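Local coordinates for protein putative lipase/esterase (Lactobacillus plantarum WCFS1, PDB 3BXP) that probably hydrolyses carboxylic esters as a serine esterase of the alpha/beta-hydrolase fold; its natural substrate is not established, at residues L153-I158 against F195-A200; F16-Y21 against H67-N72. All coordinates share one frame; numbering follows the deposited sequence.

Interaction 1: residues L153-I158 against F195-A200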
ATOM      1  N   LEU B 153      -7.221  -6.460  -7.080  1.00 18.64           N
ATOM      2  CA  LEU B 153      -7.879  -5.224  -7.492  1.00 19.06           C
ATOM      3  C   LEU B 153      -6.878  -4.199  -7.931  1.00 17.75           C
ATOM      4  O   LEU B 153      -5.962  -3.857  -7.184  1.00 19.38           O
ATOM      5  CB  LEU B 153      -8.744  -4.623  -6.359  1.00 18.98           C
ATOM      6  CG  LEU B 153      -9.872  -5.498  -5.786  1.00 19.97           C
ATOM      7  CD1 LEU B 153     -10.497  -4.799  -4.575  1.00 17.30           C
ATOM      8  CD2 LEU B 153     -10.925  -5.702  -6.898  1.00 22.42           C
ATOM      9  N   GLY B 154      -7.026  -3.725  -9.168  1.00 19.03           N
ATOM     10  CA  GLY B 154      -6.202  -2.591  -9.663  1.00 18.51           C
ATOM     11  C   GLY B 154      -7.058  -1.369  -9.902  1.00 19.46           C
ATOM     12  O   GLY B 154      -8.102  -1.444 -10.583  1.00 19.59           O
ATOM     13  N   TYR B 155      -6.627  -0.260  -9.329  1.00 19.75           N
ATOM     14  CA  TYR B 155      -7.378   0.977  -9.374  1.00 20.12           C
ATOM     15  C   TYR B 155      -8.905   0.714  -9.346  1.00 20.74           C
ATOM     16  O   TYR B 155      -9.624   1.229 -10.196  1.00 21.83           O
ATOM     17  CB  TYR B 155      -6.986   1.815 -10.610  1.00 20.69           C
ATOM     18  CG  TYR B 155      -6.784   1.063 -11.905  1.00 19.13           C
ATOM     19  CD1 TYR B 155      -5.652   0.338 -12.126  1.00 19.50           C
ATOM     20  CD2 TYR B 155      -7.715   1.113 -12.913  1.00 18.21           C
ATOM     21  CE1 TYR B 155      -5.435  -0.323 -13.334  1.00 20.50           C
ATOM     22  CE2 TYR B 155      -7.533   0.445 -14.123  1.00 18.90           C
ATOM     23  CZ  TYR B 155      -6.409  -0.271 -14.320  1.00 19.86           C
ATOM     24  OH  TYR B 155      -6.195  -0.908 -15.511  1.00 21.85           O
ATOM     25  N   PRO B 156      -9.405   0.020  -8.313  1.00 20.37           N
ATOM     26  CA  PRO B 156     -10.804  -0.355  -8.381  1.00 20.48           C
ATOM     27  C   PRO B 156     -11.739   0.762  -8.016  1.00 21.06           C
ATOM     28  O   PRO B 156     -11.430   1.552  -7.141  1.00 19.55           O
ATOM     29  CB  PRO B 156     -10.922  -1.372  -7.286  1.00 18.54           C
ATOM     30  CG  PRO B 156      -9.925  -0.924  -6.270  1.00 21.82           C
ATOM     31  CD  PRO B 156      -8.766  -0.534  -7.093  1.00 19.29           C
ATOM     32  N   VAL B 157     -12.864   0.819  -8.706  1.00 20.83           N
ATOM     33  CA  VAL B 157     -14.024   1.542  -8.175  1.00 18.94           C
ATOM     34  C   VAL B 157     -14.580   0.715  -7.033  1.00 19.84           C
ATOM     35  O   VAL B 157     -14.796  -0.505  -7.175  1.00 20.23           O
ATOM     36  CB  VAL B 157     -15.079   1.803  -9.249  1.00 16.47           C
ATOM     37  CG1 VAL B 157     -16.366   2.394  -8.640  1.00 18.26           C
ATOM     38  CG2 VAL B 157     -14.512   2.680 -10.415  1.00 20.03           C
ATOM     39  N   ILE B 158     -14.841   1.350  -5.889  1.00 20.81           N
ATOM     40  CA  ILE B 158     -15.241   0.630  -4.700  1.00 19.46           C
ATOM     41  C   ILE B 158     -16.529   1.199  -4.133  1.00 19.07           C
ATOM     42  O   ILE B 158     -17.412   0.451  -3.664  1.00 21.64           O
ATOM     43  CB  ILE B 158     -14.139   0.726  -3.611  1.00 20.88           C
ATOM     44  CG1 ILE B 158     -12.900  -0.092  -4.058  1.00 21.33           C
ATOM     45  CG2 ILE B 158     -14.634   0.321  -2.212  1.00 22.97           C
ATOM     46  CD1 ILE B 158     -13.167  -1.680  -4.255  1.00 19.06           C
ATOM     47  N   PHE B 195      -5.266  -8.647  -2.911  1.00 20.35           N
ATOM     48  CA  PHE B 195      -4.153  -7.792  -3.299  1.00 17.61           C
ATOM     49  C   PHE B 195      -4.740  -6.622  -4.024  1.00 17.60           C
ATOM     50  O   PHE B 195      -5.378  -6.742  -5.076  1.00 17.96           O
ATOM     51  CB  PHE B 195      -3.184  -8.599  -4.201  1.00 17.66           C
ATOM     52  CG  PHE B 195      -1.963  -7.824  -4.694  1.00 18.87           C
ATOM     53  CD1 PHE B 195      -2.016  -6.984  -5.793  1.00 18.33           C
ATOM     54  CD2 PHE B 195      -0.738  -7.996  -4.077  1.00 20.55           C
ATOM     55  CE1 PHE B 195      -0.921  -6.301  -6.205  1.00 19.25           C
ATOM     56  CE2 PHE B 195       0.355  -7.300  -4.503  1.00 16.44           C
ATOM     57  CZ  PHE B 195       0.264  -6.439  -5.582  1.00 19.57           C
ATOM     58  N   VAL B 196      -4.487  -5.446  -3.483  1.00 20.06           N
ATOM     59  CA  VAL B 196      -5.012  -4.200  -4.027  1.00 17.53           C
ATOM     60  C   VAL B 196      -3.830  -3.287  -4.401  1.00 18.88           C
ATOM     61  O   VAL B 196      -2.860  -3.140  -3.651  1.00 19.98           O
ATOM     62  CB  VAL B 196      -5.911  -3.508  -2.973  1.00 16.08           C
ATOM     63  CG1 VAL B 196      -6.561  -2.226  -3.478  1.00 19.53           C
ATOM     64  CG2 VAL B 196      -6.968  -4.437  -2.398  1.00 20.67           C
ATOM     65  N   TRP B 197      -3.914  -2.685  -5.561  1.00 20.15           N
ATOM     66  CA  TRP B 197      -2.922  -1.659  -5.992  1.00 17.72           C
ATOM     67  C   TRP B 197      -3.597  -0.527  -6.709  1.00 17.65           C
ATOM     68  O   TRP B 197      -4.678  -0.674  -7.309  1.00 19.03           O
ATOM     69  CB  TRP B 197      -1.778  -2.250  -6.835  1.00 17.69           C
ATOM     70  CG  TRP B 197      -2.172  -2.623  -8.202  1.00 20.01           C
ATOM     71  CD1 TRP B 197      -2.741  -3.810  -8.591  1.00 21.60           C
ATOM     72  CD2 TRP B 197      -2.080  -1.819  -9.392  1.00 21.38           C
ATOM     73  NE1 TRP B 197      -2.988  -3.798  -9.921  1.00 21.71           N
ATOM     74  CE2 TRP B 197      -2.603  -2.583 -10.443  1.00 20.52           C
ATOM     75  CE3 TRP B 197      -1.650  -0.524  -9.663  1.00 21.60           C
ATOM     76  CZ2 TRP B 197      -2.662  -2.098 -11.746  1.00 18.95           C
ATOM     77  CZ3 TRP B 197      -1.691  -0.062 -10.973  1.00 22.96           C
ATOM     78  CH2 TRP B 197      -2.196  -0.845 -11.986  1.00 20.00           C
ATOM     79  N   GLN B 198      -2.974   0.636  -6.614  1.00 19.11           N
ATOM     80  CA  GLN B 198      -3.431   1.795  -7.366  1.00 19.00           C
ATOM     81  C   GLN B 198      -2.302   2.768  -7.470  1.00 19.14           C
ATOM     82  O   GLN B 198      -1.307   2.635  -6.799  1.00 20.32           O
ATOM     83  CB  GLN B 198      -4.637   2.436  -6.679  1.00 20.73           C
ATOM     84  CG  GLN B 198      -5.278   3.604  -7.441  1.00 22.09           C
ATOM     85  CD  GLN B 198      -6.706   3.892  -6.992  1.00 21.00           C
ATOM     86  OE1 GLN B 198      -7.113   3.514  -5.891  1.00 26.02           O
ATOM     87  NE2 GLN B 198      -7.447   4.617  -7.812  1.00 25.14           N
ATOM     88  N   THR B 199      -2.452   3.789  -8.295  1.00 22.48           N
ATOM     89  CA  THR B 199      -1.461   4.883  -8.242  1.00 22.55           C
ATOM     90  C   THR B 199      -1.970   6.064  -7.478  1.00 24.61           C
ATOM     91  O   THR B 199      -3.152   6.354  -7.476  1.00 23.68           O
ATOM     92  CB  THR B 199      -0.990   5.343  -9.620  1.00 23.32           C
ATOM     93  OG1 THR B 199      -2.072   5.986 -10.316  1.00 26.35           O
ATOM     94  CG2 THR B 199      -0.468   4.166 -10.426  1.00 23.47           C
ATOM     95  N   ALA B 200      -1.043   6.730  -6.794  1.00 27.76           N
ATOM     96  CA  ALA B 200      -1.410   7.794  -5.858  1.00 30.55           C
ATOM     97  C   ALA B 200      -2.024   8.973  -6.611  1.00 32.56           C
ATOM     98  O   ALA B 200      -2.860   9.712  -6.064  1.00 32.78           O
ATOM     99  CB  ALA B 200      -0.173   8.257  -5.053  1.00 29.24           C
TER
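Y155 and W197 both carry CG between the backbone N and the carbonyl carbon, at chi1 41° and 73°, and their side chains lie side by side, pointing the same way. The tyrosine offers its edge to the face of the indole's six-membered ring, in an offset edge-to-face pair with planes at 80°. Y155 CE1 comes closest, 3.5 Å from W197 CH2. The five-membered ring of the same indole lies over G154, whose CA makes a CH-pi contact 3.7 Å from the ring centroid. A side chain at G154 would run into W197 NE1, so glycine suits this place. W259 stacks on the indole as well.

The backbones are neighbouring parallel strands of the central sheet, joined through helix 168-174 in a beta-alpha-beta unit of the alpha/beta-hydrolase fold. L153 N donates to F195 O at 2.7 Å, and W197 N returns to L153 O at 2.9 Å. Y155 N, just past its strand's end, still reaches W197 O at 2.8 Å. On the face away from the indole, L153 CD1 touches V196 CG2 at 4.2 Å. Helix 208-219 packs on both, Y213 on L153 and V214 on V196. Q198 runs extended past Y155 CA, with CD 3.8 Å from it. Its amide is held by S210 and D202. The Y155 side chain touches the GxSxG segment around S117, probably the nucleophile elbow.

Interaction 2: residues F16-Y21 against H67-N72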
ATOM      1  N   PHE B  16     -24.002 -12.669 -21.726  1.00 21.80           N
ATOM      2  CA  PHE B  16     -22.722 -11.986 -21.592  1.00 21.98           C
ATOM      3  C   PHE B  16     -21.632 -12.770 -22.269  1.00 23.23           C
ATOM      4  O   PHE B  16     -21.720 -13.998 -22.395  1.00 21.75           O
ATOM      5  CB  PHE B  16     -22.334 -11.780 -20.133  1.00 23.50           C
ATOM      6  CG  PHE B  16     -22.213 -13.057 -19.343  1.00 22.85           C
ATOM      7  CD1 PHE B  16     -23.349 -13.713 -18.891  1.00 19.83           C
ATOM      8  CD2 PHE B  16     -20.959 -13.593 -19.025  1.00 25.18           C
ATOM      9  CE1 PHE B  16     -23.256 -14.876 -18.171  1.00 19.59           C
ATOM     10  CE2 PHE B  16     -20.882 -14.770 -18.297  1.00 24.45           C
ATOM     11  CZ  PHE B  16     -22.005 -15.399 -17.860  1.00 22.09           C
ATOM     12  N   GLN B  17     -20.599 -12.067 -22.704  0.50 22.75           N
ATOM     13  CA  GLN B  17     -19.505 -12.710 -23.404  0.50 21.94           C
ATOM     14  C   GLN B  17     -18.237 -12.865 -22.597  0.50 22.37           C
ATOM     15  O   GLN B  17     -17.769 -11.970 -21.887  0.50 20.39           O
ATOM     16  CB  GLN B  17     -19.221 -12.006 -24.711  0.50 24.63           C
ATOM     17  CG  GLN B  17     -20.336 -12.267 -25.727  0.50 19.63           C
ATOM     18  CD  GLN B  17     -20.185 -11.412 -26.938  0.50 29.08           C
ATOM     19  OE1 GLN B  17     -19.646 -10.313 -26.852  0.50 29.23           O
ATOM     20  NE2 GLN B  17     -20.661 -11.901 -28.083  0.50 16.28           N
ATOM     21  N   ILE B  18     -17.664 -14.041 -22.770  1.00 22.44           N
ATOM     22  CA  ILE B  18     -16.414 -14.365 -22.126  1.00 20.44           C
ATOM     23  C   ILE B  18     -15.443 -14.858 -23.195  1.00 17.66           C
ATOM     24  O   ILE B  18     -15.856 -15.387 -24.242  1.00 20.21           O
ATOM     25  CB  ILE B  18     -16.602 -15.464 -21.075  1.00 20.37           C
ATOM     26  CG1 ILE B  18     -16.892 -16.807 -21.772  1.00 19.12           C
ATOM     27  CG2 ILE B  18     -17.652 -15.041 -20.025  1.00 23.49           C
ATOM     28  CD1 ILE B  18     -16.845 -18.029 -20.798  1.00 26.05           C
ATOM     29  N   THR B  19     -14.160 -14.697 -22.936  1.00 18.68           N
ATOM     30  CA  THR B  19     -13.105 -15.393 -23.697  1.00 19.65           C
ATOM     31  C   THR B  19     -12.260 -16.154 -22.694  1.00 22.21           C
ATOM     32  O   THR B  19     -11.720 -15.571 -21.736  1.00 19.06           O
ATOM     33  CB  THR B  19     -12.230 -14.406 -24.479  1.00 20.87           C
ATOM     34  OG1 THR B  19     -13.049 -13.712 -25.421  1.00 20.87           O
ATOM     35  CG2 THR B  19     -11.092 -15.113 -25.247  1.00 18.97           C
ATOM     36  N   ALA B  20     -12.096 -17.446 -22.945  1.00 21.77           N
ATOM     37  CA  ALA B  20     -11.189 -18.274 -22.150  1.00 21.43           C
ATOM     38  C   ALA B  20      -9.882 -18.511 -22.871  1.00 19.85           C
ATOM     39  O   ALA B  20      -9.825 -18.747 -24.069  1.00 23.51           O
ATOM     40  CB  ALA B  20     -11.813 -19.616 -21.794  1.00 20.69           C
ATOM     41  N   TYR B  21      -8.838 -18.368 -22.100  1.00 18.63           N
ATOM     42  CA  TYR B  21      -7.488 -18.654 -22.587  1.00 19.68           C
ATOM     43  C   TYR B  21      -6.936 -19.805 -21.761  1.00 19.08           C
ATOM     44  O   TYR B  21      -6.531 -19.628 -20.606  1.00 20.82           O
ATOM     45  CB  TYR B  21      -6.624 -17.429 -22.414  1.00 20.39           C
ATOM     46  CG  TYR B  21      -7.136 -16.206 -23.118  1.00 21.78           C
ATOM     47  CD1 TYR B  21      -6.844 -15.976 -24.458  1.00 28.86           C
ATOM     48  CD2 TYR B  21      -7.918 -15.294 -22.449  1.00 21.71           C
ATOM     49  CE1 TYR B  21      -7.303 -14.836 -25.089  1.00 25.75           C
ATOM     50  CE2 TYR B  21      -8.378 -14.135 -23.089  1.00 28.47           C
ATOM     51  CZ  TYR B  21      -8.049 -13.930 -24.404  1.00 30.06           C
ATOM     52  OH  TYR B  21      -8.506 -12.789 -25.013  1.00 35.99           O
ATOM     53  N   HIS B  67      -4.346 -20.212 -16.159  1.00 19.41           N
ATOM     54  CA  HIS B  67      -5.370 -19.949 -17.174  1.00 19.62           C
ATOM     55  C   HIS B  67      -5.948 -18.540 -16.924  1.00 19.38           C
ATOM     56  O   HIS B  67      -5.842 -18.040 -15.796  1.00 19.59           O
ATOM     57  CB  HIS B  67      -6.511 -20.895 -16.991  1.00 17.70           C
ATOM     58  CG  HIS B  67      -6.200 -22.335 -17.137  1.00 18.86           C
ATOM     59  ND1 HIS B  67      -5.752 -22.893 -18.313  1.00 19.48           N
ATOM     60  CD2 HIS B  67      -6.370 -23.356 -16.261  1.00 20.79           C
ATOM     61  CE1 HIS B  67      -5.667 -24.207 -18.152  1.00 20.77           C
ATOM     62  NE2 HIS B  67      -6.041 -24.511 -16.920  1.00 19.14           N
ATOM     63  N   THR B  68      -6.527 -17.928 -17.965  1.00 18.48           N
ATOM     64  CA  THR B  68      -7.280 -16.706 -17.732  1.00 18.33           C
ATOM     65  C   THR B  68      -8.570 -16.713 -18.482  1.00 21.73           C
ATOM     66  O   THR B  68      -8.678 -17.272 -19.557  1.00 19.91           O
ATOM     67  CB  THR B  68      -6.454 -15.459 -18.038  1.00 24.59           C
ATOM     68  OG1 THR B  68      -6.184 -15.367 -19.441  1.00 26.66           O
ATOM     69  CG2 THR B  68      -5.162 -15.486 -17.238  1.00 21.77           C
ATOM     70  N   VAL B  69      -9.577 -16.078 -17.886  1.00 19.34           N
ATOM     71  CA  VAL B  69     -10.894 -15.889 -18.557  1.00 21.46           C
ATOM     72  C   VAL B  69     -11.225 -14.423 -18.408  1.00 23.56           C
ATOM     73  O   VAL B  69     -11.108 -13.875 -17.309  1.00 21.76           O
ATOM     74  CB  VAL B  69     -12.030 -16.753 -17.916  1.00 20.00           C
ATOM     75  CG1 VAL B  69     -13.484 -16.362 -18.440  1.00 24.33           C
ATOM     76  CG2 VAL B  69     -11.778 -18.291 -18.122  1.00 21.33           C
ATOM     77  N   VAL B  70     -11.621 -13.775 -19.498  1.00 20.90           N
ATOM     78  CA  VAL B  70     -12.097 -12.389 -19.429  1.00 23.27           C
ATOM     79  C   VAL B  70     -13.594 -12.394 -19.497  1.00 21.80           C
ATOM     80  O   VAL B  70     -14.156 -13.047 -20.369  1.00 20.93           O
ATOM     81  CB  VAL B  70     -11.476 -11.527 -20.567  1.00 24.98           C
ATOM     82  CG1 VAL B  70     -12.056 -10.090 -20.496  1.00 20.86           C
ATOM     83  CG2 VAL B  70      -9.904 -11.525 -20.458  1.00 26.64           C
ATOM     84  N   LEU B  71     -14.211 -11.729 -18.511  1.00 18.87           N
ATOM     85  CA  LEU B  71     -15.656 -11.673 -18.275  1.00 18.42           C
ATOM     86  C   LEU B  71     -16.158 -10.278 -18.612  1.00 23.21           C
ATOM     87  O   LEU B  71     -15.853  -9.330 -17.922  1.00 21.46           O
ATOM     88  CB  LEU B  71     -15.991 -12.010 -16.833  1.00 20.58           C
ATOM     89  CG  LEU B  71     -17.458 -11.614 -16.471  1.00 18.43           C
ATOM     90  CD1 LEU B  71     -18.536 -12.235 -17.353  1.00 24.36           C
ATOM     91  CD2 LEU B  71     -17.624 -11.930 -14.963  1.00 22.52           C
ATOM     92  N   ASN B  72     -16.871 -10.158 -19.726  1.00 20.59           N
ATOM     93  CA  ASN B  72     -17.466  -8.911 -20.128  1.00 20.44           C
ATOM     94  C   ASN B  72     -18.831  -8.727 -19.475  1.00 20.08           C
ATOM     95  O   ASN B  72     -19.813  -9.022 -20.051  1.00 22.10           O
ATOM     96  CB  ASN B  72     -17.564  -8.882 -21.654  1.00 22.68           C
ATOM     97  CG  ASN B  72     -16.276  -8.379 -22.356  1.00 30.05           C
ATOM     98  OD1 ASN B  72     -15.238  -8.104 -21.750  1.00 23.79           O
ATOM     99  ND2 ASN B  72     -16.388  -8.202 -23.662  1.00 41.20           N
TER
HETATM  100  O   HOH W   1     -21.029  -9.177 -22.518  1.00 23.85           O
HETATM  101  O   HOH W   2     -18.476  -8.114 -25.325  1.00 46.58           O
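F16 and L71 fit together on one face of this antiparallel pair, where methyl CD1 of L71 comes up against the CD2 side of the phenyl ring at 3.2 Å, a tight approach. The same methyl meets I18 CG2 at 4.0 Å. It is a bump set against the notch where the phenyl ring and I18 CG2 come together. V69 fits in a similar way: CG1 faces I18 CB and CG2 faces A20 CB, the latter at 3.9 Å. The small alanine accommodates the branched valine where the strands come closest. Helix 85-99 packs on this face through T93 and W96.

On the other face Y21 leans across T68 and V70. Its CD2 lies 3.5 Å from T68 OG1, a buried hydroxyl with no hydrogen-bond partner in the model, and V70 CG2 sits at the ring edge, 4.0 Å from CE2. An alanine at Y21 would probably leave a gap beside V70 CG2, with T68 OG1 covered on this side by little more than CB. At the far end one water links Q17 N to N72 O.

Paired backbone bonds run at T19 with V70 and at Y21 with T68, the closest being Y21 N to T68 O at 2.8 Å. The pair joins the second strand across the sheet, the reversed one, to the third, as in the central sheet of alpha/beta hydrolases.

Overall arrangement
From the N terminus, the chain passes strand 2-9 and enters strand 16-23. Interaction 2 closes a loop of 45 residues, holding strand 35-41 and helix 54-63, when strand 67-72 returns beside 16-21. Helix 85-99 and strand 110-116 follow. Strand 150-154 opens interaction 1, which closes after 36 residues at strand 194-199. The two loops are in series and neither nest nor cross. Both contacts belong to one mixed sheet but lie on opposite sides of the chain's centre, with their own centres about 21 Å apart. Interaction 2 ties the one reversed strand, 16-23, to the parallel series beginning with 67-72; interaction 1 joins two strands of that series. Strands 35-41 and 110-116 lie between.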